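PDB 3DNX: DNA repair protein MmcB-related protein from Silicibacter pomeroyi, which is of unknown biochemical function but belongs to the MmcB-like family of the PDDEXK nuclease clan and is probably linked to DNA repair. Local coordinates for residues L41-M46 and I54-C59; E58-R63 and Y82-D87; G28-E33 and Q130-H135. All blocks are in the same frame, centred on the assembly; numbering follows the deposited sequence. Where two conformers were deposited one is given.

From the N terminus, the chain leaves helix 12-26 and enters strand 30-35, the first partner of interaction 3. That contact stays open for almost a hundred residues, until helix 122-144 returns to meet the strand. Within this long loop two short closures follow one another. Interaction 1 closes the hairpin of strands 43-48 and 54-59, and interaction 2 then begins on the end of the same strand, sharing Glu-58 and Cys-59, and closes a beta-alpha-beta unit at strand 81-86. Neither crosses the other. Interactions 1 and 2 build the middle of the sheet and touch one sodium ion, whereas interaction 3 attaches the C-terminal helix to an outermost strand of that sheet.

Interaction 1 (L41-M46 and I54-C59); sequences LRVDVM and IWVIEC. With NA (sodium ion), chain C.
Val-43 meets the partner strand through its CG1 methyl, which lies 3.9 Å from CG1 of Val-56, the two side chains crossing at about a right angle. Asp-44 follows, at a corner of the chain, and is gripped at both ends. Its backbone N donates to Glu-58 OE2 at 2.9 Å in a nearly straight bond (165°), while its OD2 accepts from Cys-59 N, also at 2.9 Å, through the anti lone pair. Glu-58 can reach the Asp-44 amide because its chain bends at chi2 (-67°), turning CD back across the strand. The two carboxylates consequently stand close, OD2 of Asp-44 being 3.5 Å from OE1 of Glu-58 with the planes 22° apart. One water lies 2.9 Å from Asp-44 OD1 and also borders Glu-58 OE1.

Val-45 restores regular antiparallel pairing. Its N and O both bond to Ile-57, the amide of Ile-57 reaching Val-45 O at 2.9 Å, and its CG2 comes up to Cys-59 SG. Met-46, present as selenomethionine, forms a non-hydrogen-bonded pair with Val-56 and carries its CE to 3.7 Å from Ile-54 CG2.

At the far end of strand 54-59, Cys-59 O binds a sodium ion at 2.5 Å, with Asp-65 as the other protein ligand and three waters. An acidic residue on one hairpin strand facing a Glu-X-Lys sequence on the next, with a cation on the carbonyl of X, is consistent with the Asp...Glu-X-Lys core of the PDDEXK clan, although here the ion takes Asp-65 and waters rather than the Asp-44 and Glu-58 carboxylates.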
loop_
_atom_site.group_PDB
_atom_site.type_symbol
_atom_site.label_atom_id
_atom_site.label_comp_id
_atom_site.label_asym_id
_atom_site.label_seq_id
_atom_site.Cartn_x
_atom_site.Cartn_y
_atom_site.Cartn_z
ATOM N N LEU A 41 14.098 -9.307 11.018
ATOM C CA LEU A 41 13.210 -8.520 11.871
ATOM C C LEU A 41 11.794 -8.508 11.327
ATOM O O LEU A 41 11.576 -8.558 10.123
ATOM C CB LEU A 41 13.686 -7.068 11.968
ATOM C CG LEU A 41 15.031 -6.813 12.643
ATOM C CD1 LEU A 41 15.428 -5.358 12.413
ATOM C CD2 LEU A 41 14.944 -7.144 14.157
ATOM N N ARG A 42 10.840 -8.404 12.230
ATOM C CA ARG A 42 9.451 -8.211 11.845
ATOM C C ARG A 42 8.748 -7.371 12.887
ATOM O O ARG A 42 8.923 -7.603 14.088
ATOM C CB ARG A 42 8.748 -9.540 11.682
ATOM C CG ARG A 42 7.478 -9.419 10.865
ATOM C CD ARG A 42 6.832 -10.762 10.656
ATOM N NE ARG A 42 6.345 -11.268 11.928
ATOM C CZ ARG A 42 5.627 -12.377 12.096
ATOM N NH1 ARG A 42 5.254 -13.120 11.044
ATOM N NH2 ARG A 42 5.255 -12.727 13.338
ATOM N N VAL A 43 8.014 -6.351 12.447
ATOM C CA VAL A 43 7.325 -5.489 13.384
ATOM C C VAL A 43 5.820 -5.731 13.294
ATOM O O VAL A 43 5.288 -5.974 12.227
ATOM C CB VAL A 43 7.666 -3.974 13.190
ATOM C CG1 VAL A 43 9.191 -3.712 13.108
ATOM C CG2 VAL A 43 6.963 -3.401 12.046
ATOM N N ASP A 44 5.141 -5.652 14.433
ATOM C CA ASP A 44 3.715 -6.023 14.513
ATOM C C ASP A 44 2.805 -5.079 13.712
ATOM O O ASP A 44 1.944 -5.538 12.969
ATOM C CB ASP A 44 3.278 -6.055 15.974
ATOM C CG ASP A 44 3.998 -7.141 16.778
ATOM O OD1 ASP A 44 4.436 -8.142 16.174
ATOM O OD2 ASP A 44 4.087 -6.958 18.011
ATOM N N VAL A 45 3.026 -3.776 13.873
ATOM C CA VAL A 45 2.363 -2.784 13.060
ATOM C C VAL A 45 3.386 -1.736 12.635
ATOM O O VAL A 45 4.152 -1.226 13.463
ATOM C CB VAL A 45 1.179 -2.116 13.795
ATOM C CG1 VAL A 45 0.560 -0.985 12.929
ATOM C CG2 VAL A 45 0.114 -3.152 14.131
HETATM N N MSE A 46 3.383 -1.422 11.334
HETATM C CA MSE A 46 4.055 -0.222 10.855
HETATM C C MSE A 46 3.022 0.815 10.489
HETATM O O MSE A 46 2.086 0.494 9.751
HETATM C CB MSE A 46 4.977 -0.513 9.671
HETATM C CG MSE A 46 5.722 0.791 9.194
HETATM SE SE MSE A 46 6.948 0.646 7.757
HETATM C CE MSE A 46 6.612 2.368 6.811
ATOM N N ILE A 54 7.368 7.461 9.964
ATOM C CA ILE A 54 7.306 6.003 10.131
ATOM C C ILE A 54 7.273 5.688 11.636
ATOM O O ILE A 54 8.145 6.115 12.401
ATOM C CB ILE A 54 8.493 5.275 9.414
ATOM C CG1 ILE A 54 8.384 5.459 7.894
ATOM C CG2 ILE A 54 8.496 3.749 9.702
ATOM C CD1 ILE A 54 9.715 5.380 7.200
ATOM N N TRP A 55 6.227 4.949 12.037
ATOM C CA TRP A 55 6.023 4.481 13.395
ATOM C C TRP A 55 6.046 2.971 13.430
ATOM O O TRP A 55 5.499 2.311 12.557
ATOM C CB TRP A 55 4.657 4.930 13.891
ATOM C CG TRP A 55 4.529 6.391 14.166
ATOM C CD1 TRP A 55 5.387 7.389 13.819
ATOM C CD2 TRP A 55 3.428 7.021 14.824
ATOM N NE1 TRP A 55 4.878 8.612 14.201
ATOM C CE2 TRP A 55 3.679 8.406 14.832
ATOM C CE3 TRP A 55 2.253 6.551 15.370
ATOM C CZ2 TRP A 55 2.805 9.324 15.403
ATOM C CZ3 TRP A 55 1.377 7.481 15.958
ATOM C CH2 TRP A 55 1.674 8.841 15.957
ATOM N N VAL A 56 6.723 2.423 14.416
ATOM C CA VAL A 56 6.685 1.007 14.688
ATOM C C VAL A 56 5.913 0.855 15.995
ATOM O O VAL A 56 6.200 1.541 17.011
ATOM C CB VAL A 56 8.098 0.422 14.808
ATOM C CG1 VAL A 56 8.090 -0.911 15.614
ATOM C CG2 VAL A 56 8.722 0.295 13.405
ATOM N N ILE A 57 4.935 -0.044 15.966
ATOM C CA ILE A 57 4.153 -0.372 17.149
ATOM C C ILE A 57 4.228 -1.870 17.383
ATOM O O ILE A 57 3.798 -2.674 16.544
ATOM C CB ILE A 57 2.673 0.071 17.030
ATOM C CG1 ILE A 57 2.598 1.568 16.783
ATOM C CG2 ILE A 57 1.855 -0.276 18.293
ATOM C CD1 ILE A 57 2.148 1.883 15.403
ATOM N N GLU A 58 4.785 -2.235 18.540
ATOM C CA GLU A 58 4.833 -3.595 18.975
ATOM C C GLU A 58 3.678 -3.869 19.928
ATOM O O GLU A 58 3.602 -3.253 21.027
ATOM C CB GLU A 58 6.179 -3.883 19.665
ATOM C CG GLU A 58 7.339 -3.981 18.738
ATOM C CD GLU A 58 7.240 -5.180 17.825
ATOM O OE1 GLU A 58 7.532 -6.302 18.289
ATOM O OE2 GLU A 58 6.875 -5.003 16.647
ATOM N N CYS A 59 2.874 -4.849 19.556
ATOM C CA CYS A 59 1.652 -5.208 20.233
ATOM C C CYS A 59 1.921 -6.386 21.140
ATOM O O CYS A 59 2.031 -7.505 20.690
ATOM C CB CYS A 59 0.546 -5.523 19.220
ATOM S SG CYS A 59 0.171 -4.126 18.136
HETATM NA NA NA C . 2.765 -9.804 19.968
HETATM O O HOH W 1 7.287 -8.317 16.622
HETATM O O HOH W 2 4.799 -8.837 19.360
HETATM O O HOH W 3 1.593 -9.537 18.085
HETATM O O HOH W 4 3.780 -11.887 19.783
#

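Interaction 2 (E58-R63 and Y82-D87); sequences ECKSSR and YFWAVD. With NA (sodium ion), chain C.
Lys-60 and Ala-85 anchor the end of a parallel strand pair: Lys-60 N meets Ala-85 O at 2.9 Å. Two further bonds complete the ladder, Glu-58 N to Phe-83 O at 2.9 Å and Ala-85 N to Glu-58 O at 2.8 Å.

Among the side chains, Lys-60 holds CG anti to its carbonyl carbon (chi1 -58°), which sets CG at the edge of the Trp-84 indole, 3.7 Å from CE3; CE lies at the edge too, in the ring plane. Glu-58 CG lies 3.3 Å from Tyr-82 OH. That hydroxyl sits above one face of the indole, toward its rim, and is a buried polar atom with no partner in the model. Cys-59 SG adds an apolar contact to Ala-85 CB on the other face of the sheet.

Farther out, Phe-66 and Trp-72 meet the Trp-84 ring edge-to-face. Lys-60 NZ forms a salt bridge with Asp-69, bonds to Asp-65 O, and donates to a sodium-bound water at 2.8 Å. One water also spans Lys-60 O and Asp-87 N where the strands diverge.

Cys-59 O and Lys-60 N belong to one trans peptide, so the Lys-60 N bond to Ala-85 O points the Cys-59 carbonyl the other way, to the metal. That bond probably helps to orient the backbone ligand, while Lys-60 reaches the cation's water shell, consistent with the lysine position of a PDDEXK site.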
loop_
_atom_site.group_PDB
_atom_site.type_symbol
_atom_site.label_atom_id
_atom_site.label_comp_id
_atom_site.label_asym_id
_atom_site.label_seq_id
_atom_site.Cartn_x
_atom_site.Cartn_y
_atom_site.Cartn_z
ATOM N N GLU A 58 4.785 -2.235 18.540
ATOM C CA GLU A 58 4.833 -3.595 18.975
ATOM C C GLU A 58 3.678 -3.869 19.928
ATOM O O GLU A 58 3.602 -3.253 21.027
ATOM C CB GLU A 58 6.179 -3.883 19.665
ATOM C CG GLU A 58 7.339 -3.981 18.738
ATOM C CD GLU A 58 7.240 -5.180 17.825
ATOM O OE1 GLU A 58 7.532 -6.302 18.289
ATOM O OE2 GLU A 58 6.875 -5.003 16.647
ATOM N N CYS A 59 2.874 -4.849 19.556
ATOM C CA CYS A 59 1.652 -5.208 20.233
ATOM C C CYS A 59 1.921 -6.386 21.140
ATOM O O CYS A 59 2.031 -7.505 20.690
ATOM C CB CYS A 59 0.546 -5.523 19.220
ATOM S SG CYS A 59 0.171 -4.126 18.136
ATOM N N LYS A 60 2.022 -6.139 22.444
ATOM C CA LYS A 60 2.309 -7.215 23.383
ATOM C C LYS A 60 1.051 -7.605 24.162
ATOM O O LYS A 60 0.478 -6.816 24.884
ATOM C CB LYS A 60 3.440 -6.803 24.308
ATOM C CG LYS A 60 4.711 -6.440 23.562
ATOM C CD LYS A 60 5.195 -7.681 22.816
ATOM C CE LYS A 60 6.403 -7.425 22.012
ATOM N NZ LYS A 60 6.867 -8.660 21.268
ATOM N N SER A 61 0.649 -8.855 24.008
ATOM C CA SER A 61 -0.631 -9.310 24.493
ATOM C C SER A 61 -0.527 -9.883 25.913
ATOM O O SER A 61 -1.562 -10.132 26.554
ATOM C CB SER A 61 -1.163 -10.341 23.515
ATOM O OG SER A 61 -0.219 -11.416 23.376
ATOM N N SER A 62 0.726 -10.042 26.386
ATOM C CA SER A 62 1.053 -10.644 27.688
ATOM C C SER A 62 2.428 -10.151 28.140
ATOM O O SER A 62 3.240 -9.761 27.323
ATOM C CB SER A 62 1.136 -12.184 27.562
ATOM O OG SER A 62 0.083 -12.845 28.235
ATOM N N ARG A 63 2.706 -10.227 29.435
ATOM C CA ARG A 63 4.081 -10.065 29.945
ATOM C C ARG A 63 5.116 -10.978 29.275
ATOM O O ARG A 63 6.245 -10.553 29.001
ATOM C CB ARG A 63 4.117 -10.344 31.434
ATOM C CG ARG A 63 3.621 -9.202 32.242
ATOM C CD ARG A 63 3.948 -9.415 33.674
ATOM N NE ARG A 63 5.381 -9.257 33.932
ATOM C CZ ARG A 63 5.907 -9.130 35.143
ATOM N NH1 ARG A 63 5.128 -9.141 36.214
ATOM N NH2 ARG A 63 7.221 -8.996 35.289
ATOM N N TYR A 82 8.852 4.887 18.018
ATOM C CA TYR A 82 8.619 3.516 18.492
ATOM C C TYR A 82 7.669 3.489 19.688
ATOM O O TYR A 82 7.848 4.242 20.689
ATOM C CB TYR A 82 9.951 2.867 18.907
ATOM C CG TYR A 82 9.754 1.495 19.457
ATOM C CD1 TYR A 82 9.664 0.408 18.617
ATOM C CD2 TYR A 82 9.658 1.281 20.841
ATOM C CE1 TYR A 82 9.449 -0.869 19.116
ATOM C CE2 TYR A 82 9.426 0.021 21.347
ATOM C CZ TYR A 82 9.364 -1.055 20.473
ATOM O OH TYR A 82 9.157 -2.321 20.946
ATOM N N PHE A 83 6.640 2.639 19.582
ATOM C CA PHE A 83 5.567 2.502 20.579
ATOM C C PHE A 83 5.355 1.053 20.945
ATOM O O PHE A 83 5.521 0.135 20.100
ATOM C CB PHE A 83 4.191 2.942 20.082
ATOM C CG PHE A 83 4.110 4.369 19.610
ATOM C CD1 PHE A 83 3.479 5.338 20.359
ATOM C CD2 PHE A 83 4.644 4.719 18.372
ATOM C CE1 PHE A 83 3.385 6.653 19.894
ATOM C CE2 PHE A 83 4.547 6.013 17.902
ATOM C CZ PHE A 83 3.937 6.986 18.669
ATOM N N TRP A 84 4.951 0.866 22.208
ATOM C CA TRP A 84 4.291 -0.354 22.650
ATOM C C TRP A 84 2.788 -0.177 22.563
ATOM O O TRP A 84 2.305 0.934 22.695
ATOM C CB TRP A 84 4.675 -0.700 24.072
ATOM C CG TRP A 84 6.138 -0.811 24.298
ATOM C CD1 TRP A 84 6.954 0.166 24.745
ATOM C CD2 TRP A 84 6.960 -1.971 24.090
ATOM N NE1 TRP A 84 8.249 -0.310 24.844
ATOM C CE2 TRP A 84 8.268 -1.614 24.415
ATOM C CE3 TRP A 84 6.703 -3.277 23.649
ATOM C CZ2 TRP A 84 9.322 -2.518 24.342
ATOM C CZ3 TRP A 84 7.747 -4.164 23.556
ATOM C CH2 TRP A 84 9.033 -3.786 23.888
ATOM N N ALA A 85 2.068 -1.260 22.297
ATOM C CA ALA A 85 0.592 -1.295 22.385
ATOM C C ALA A 85 0.225 -2.517 23.247
ATOM O O ALA A 85 0.643 -3.624 22.962
ATOM C CB ALA A 85 -0.071 -1.368 20.997
ATOM N N VAL A 86 -0.522 -2.268 24.316
ATOM C CA VAL A 86 -0.940 -3.277 25.286
ATOM C C VAL A 86 -2.380 -3.024 25.681
ATOM O O VAL A 86 -2.927 -1.922 25.448
ATOM C CB VAL A 86 -0.039 -3.253 26.547
ATOM C CG1 VAL A 86 1.436 -3.514 26.164
ATOM C CG2 VAL A 86 -0.178 -1.943 27.346
ATOM N N ASP A 87 -3.009 -4.016 26.299
ATOM C CA ASP A 87 -4.342 -3.809 26.777
ATOM C C ASP A 87 -4.310 -3.291 28.228
ATOM O O ASP A 87 -3.254 -3.199 28.855
ATOM C CB ASP A 87 -5.184 -5.073 26.590
ATOM C CG ASP A 87 -4.814 -6.215 27.522
ATOM O OD1 ASP A 87 -4.150 -6.062 28.601
ATOM O OD2 ASP A 87 -5.267 -7.330 27.163
HETATM NA NA NA C . 2.765 -9.804 19.968
HETATM O O HOH W 5 -1.654 -6.454 26.588
HETATM O O HOH W 2 4.799 -8.837 19.360
HETATM O O HOH W 6 -2.366 -8.206 28.975
HETATM O O HOH W 7 -4.056 -8.652 25.148
HETATM O O HOH W 3 1.593 -9.537 18.085
HETATM O O HOH W 4 3.780 -11.887 19.783
#

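Interaction 3 (G28-E33 and Q130-H135); sequences GFVSVE and QKFATH
Phe-132 and His-135 of helix 122-144 both hold CG anti to the backbone N, chi1 near 180°; where their rings then lie is seen from the contacts with Val-32 on strand 30-35. Val-32 in turn has CG1 anti to its carbonyl carbon, and its two methyls divide between the rings. CG1 lies over the Phe-132 face, 4.1 Å from the ring centroid and 19° off the normal; CG2 lies over the His-135 face, 4.0 Å from that centroid and 13° off the normal. Both are CH-pi contacts by these measures. CG2 also comes within 3.8 Å of Phe-132 CD1, so Val-32 sits between the two rings. Val-30 extends the apolar seam, its CG2 lying 3.8 Å from Phe-132 CZ.

No hydrogen bond links the two segments, and their axes pass 9.2 Å apart at a steep inclination.

The second subunit packs here: its Ala-137 lies on Val-30 and Phe-132, and its Arg-144 makes a salt bridge with Glu-33 OE2.

Val-30 and Val-32 point to helix 122-144, whereas Ser-31 points away and touches Ala-21 and Leu-24 of helix 12-26. An outer strand with helices on both faces is characteristic of a layered alpha/beta fold, as in the PDDEXK clan, here with the dimer partner close by.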
loop_
_atom_site.group_PDB
_atom_site.type_symbol
_atom_site.label_atom_id
_atom_site.label_comp_id
_atom_site.label_asym_id
_atom_site.label_seq_id
_atom_site.Cartn_x
_atom_site.Cartn_y
_atom_site.Cartn_z
ATOM N N GLY A 28 -5.374 10.036 10.298
ATOM C CA GLY A 28 -4.700 10.271 9.019
ATOM C C GLY A 28 -3.454 9.453 8.700
ATOM O O GLY A 28 -2.805 9.675 7.666
ATOM N N PHE A 29 -3.137 8.493 9.573
ATOM C CA PHE A 29 -2.115 7.508 9.321
ATOM C C PHE A 29 -2.719 6.299 8.586
ATOM O O PHE A 29 -3.949 6.132 8.497
ATOM C CB PHE A 29 -1.446 7.072 10.629
ATOM C CG PHE A 29 -0.325 7.977 11.076
ATOM C CD1 PHE A 29 -0.584 9.315 11.412
ATOM C CD2 PHE A 29 0.962 7.478 11.250
ATOM C CE1 PHE A 29 0.424 10.141 11.843
ATOM C CE2 PHE A 29 1.981 8.306 11.642
ATOM C CZ PHE A 29 1.724 9.641 11.969
ATOM N N VAL A 30 -1.851 5.507 7.970
ATOM C CA VAL A 30 -2.232 4.196 7.461
ATOM C C VAL A 30 -1.260 3.186 8.064
ATOM O O VAL A 30 -0.240 3.571 8.635
ATOM C CB VAL A 30 -2.172 4.128 5.919
ATOM C CG1 VAL A 30 -3.305 5.039 5.301
ATOM C CG2 VAL A 30 -0.803 4.562 5.393
ATOM N N SER A 31 -1.541 1.918 7.892
ATOM C CA SER A 31 -0.741 0.899 8.574
ATOM C C SER A 31 -0.749 -0.402 7.802
ATOM O O SER A 31 -1.622 -0.649 6.962
ATOM C CB SER A 31 -1.220 0.686 9.986
ATOM O OG SER A 31 -2.559 0.178 10.000
ATOM N N VAL A 32 0.263 -1.222 8.095
ATOM C CA VAL A 32 0.274 -2.612 7.716
ATOM C C VAL A 32 0.703 -3.448 8.919
ATOM O O VAL A 32 1.296 -2.945 9.888
ATOM C CB VAL A 32 1.192 -2.959 6.498
ATOM C CG1 VAL A 32 0.686 -2.238 5.210
ATOM C CG2 VAL A 32 2.650 -2.697 6.744
ATOM N N GLU A 33 0.418 -4.728 8.828
ATOM C CA GLU A 33 0.825 -5.651 9.845
ATOM C C GLU A 33 1.955 -6.584 9.404
ATOM O O GLU A 33 2.125 -6.909 8.215
ATOM C CB GLU A 33 -0.378 -6.489 10.289
ATOM C CG GLU A 33 -1.359 -5.795 11.168
ATOM C CD GLU A 33 -2.397 -6.781 11.768
ATOM O OE1 GLU A 33 -2.003 -7.852 12.351
ATOM O OE2 GLU A 33 -3.605 -6.477 11.690
ATOM N N GLN A 130 8.799 2.287 0.239
ATOM C CA GLN A 130 8.684 1.417 -0.927
ATOM C C GLN A 130 8.236 0.020 -0.490
ATOM O O GLN A 130 7.372 -0.616 -1.145
ATOM C CB GLN A 130 10.012 1.352 -1.700
ATOM C CG GLN A 130 10.098 0.277 -2.768
ATOM C CD GLN A 130 9.388 0.661 -4.005
ATOM O OE1 GLN A 130 9.458 1.814 -4.421
ATOM N NE2 GLN A 130 8.740 -0.310 -4.654
ATOM N N LYS A 131 8.807 -0.437 0.625
ATOM C CA LYS A 131 8.502 -1.761 1.166
ATOM C C LYS A 131 7.084 -1.806 1.690
ATOM O O LYS A 131 6.389 -2.789 1.498
ATOM C CB LYS A 131 9.476 -2.131 2.279
ATOM C CG LYS A 131 10.791 -2.634 1.778
ATOM C CD LYS A 131 11.795 -2.874 2.905
ATOM C CE LYS A 131 13.194 -3.000 2.290
ATOM N NZ LYS A 131 13.942 -4.161 2.881
ATOM N N PHE A 132 6.687 -0.746 2.381
ATOM C CA PHE A 132 5.350 -0.616 2.914
ATOM C C PHE A 132 4.312 -0.647 1.780
ATOM O O PHE A 132 3.341 -1.425 1.837
ATOM C CB PHE A 132 5.283 0.677 3.702
ATOM C CG PHE A 132 3.963 0.961 4.321
ATOM C CD1 PHE A 132 3.769 0.759 5.681
ATOM C CD2 PHE A 132 2.920 1.486 3.588
ATOM C CE1 PHE A 132 2.552 1.062 6.267
ATOM C CE2 PHE A 132 1.708 1.788 4.166
ATOM C CZ PHE A 132 1.501 1.560 5.503
ATOM N N ALA A 133 4.538 0.192 0.770
ATOM C CA ALA A 133 3.703 0.231 -0.472
ATOM C C ALA A 133 3.531 -1.157 -1.080
ATOM O O ALA A 133 2.427 -1.632 -1.356
ATOM C CB ALA A 133 4.334 1.161 -1.506
ATOM N N THR A 134 4.644 -1.824 -1.234
ATOM C CA THR A 134 4.648 -3.139 -1.803
ATOM C C THR A 134 3.874 -4.136 -0.977
ATOM O O THR A 134 3.123 -4.930 -1.520
ATOM C CB THR A 134 6.071 -3.605 -2.010
ATOM O OG1 THR A 134 6.696 -2.670 -2.891
ATOM C CG2 THR A 134 6.077 -4.986 -2.636
ATOM N N HIS A 135 4.053 -4.072 0.340
ATOM C CA HIS A 135 3.384 -4.979 1.270
ATOM C C HIS A 135 1.881 -4.770 1.189
ATOM O O HIS A 135 1.081 -5.710 1.017
ATOM C CB HIS A 135 3.929 -4.689 2.686
ATOM C CG HIS A 135 3.305 -5.488 3.781
ATOM N ND1 HIS A 135 4.058 -6.250 4.652
ATOM C CD2 HIS A 135 2.021 -5.578 4.217
ATOM C CE1 HIS A 135 3.259 -6.802 5.552
ATOM N NE2 HIS A 135 2.020 -6.409 5.312
#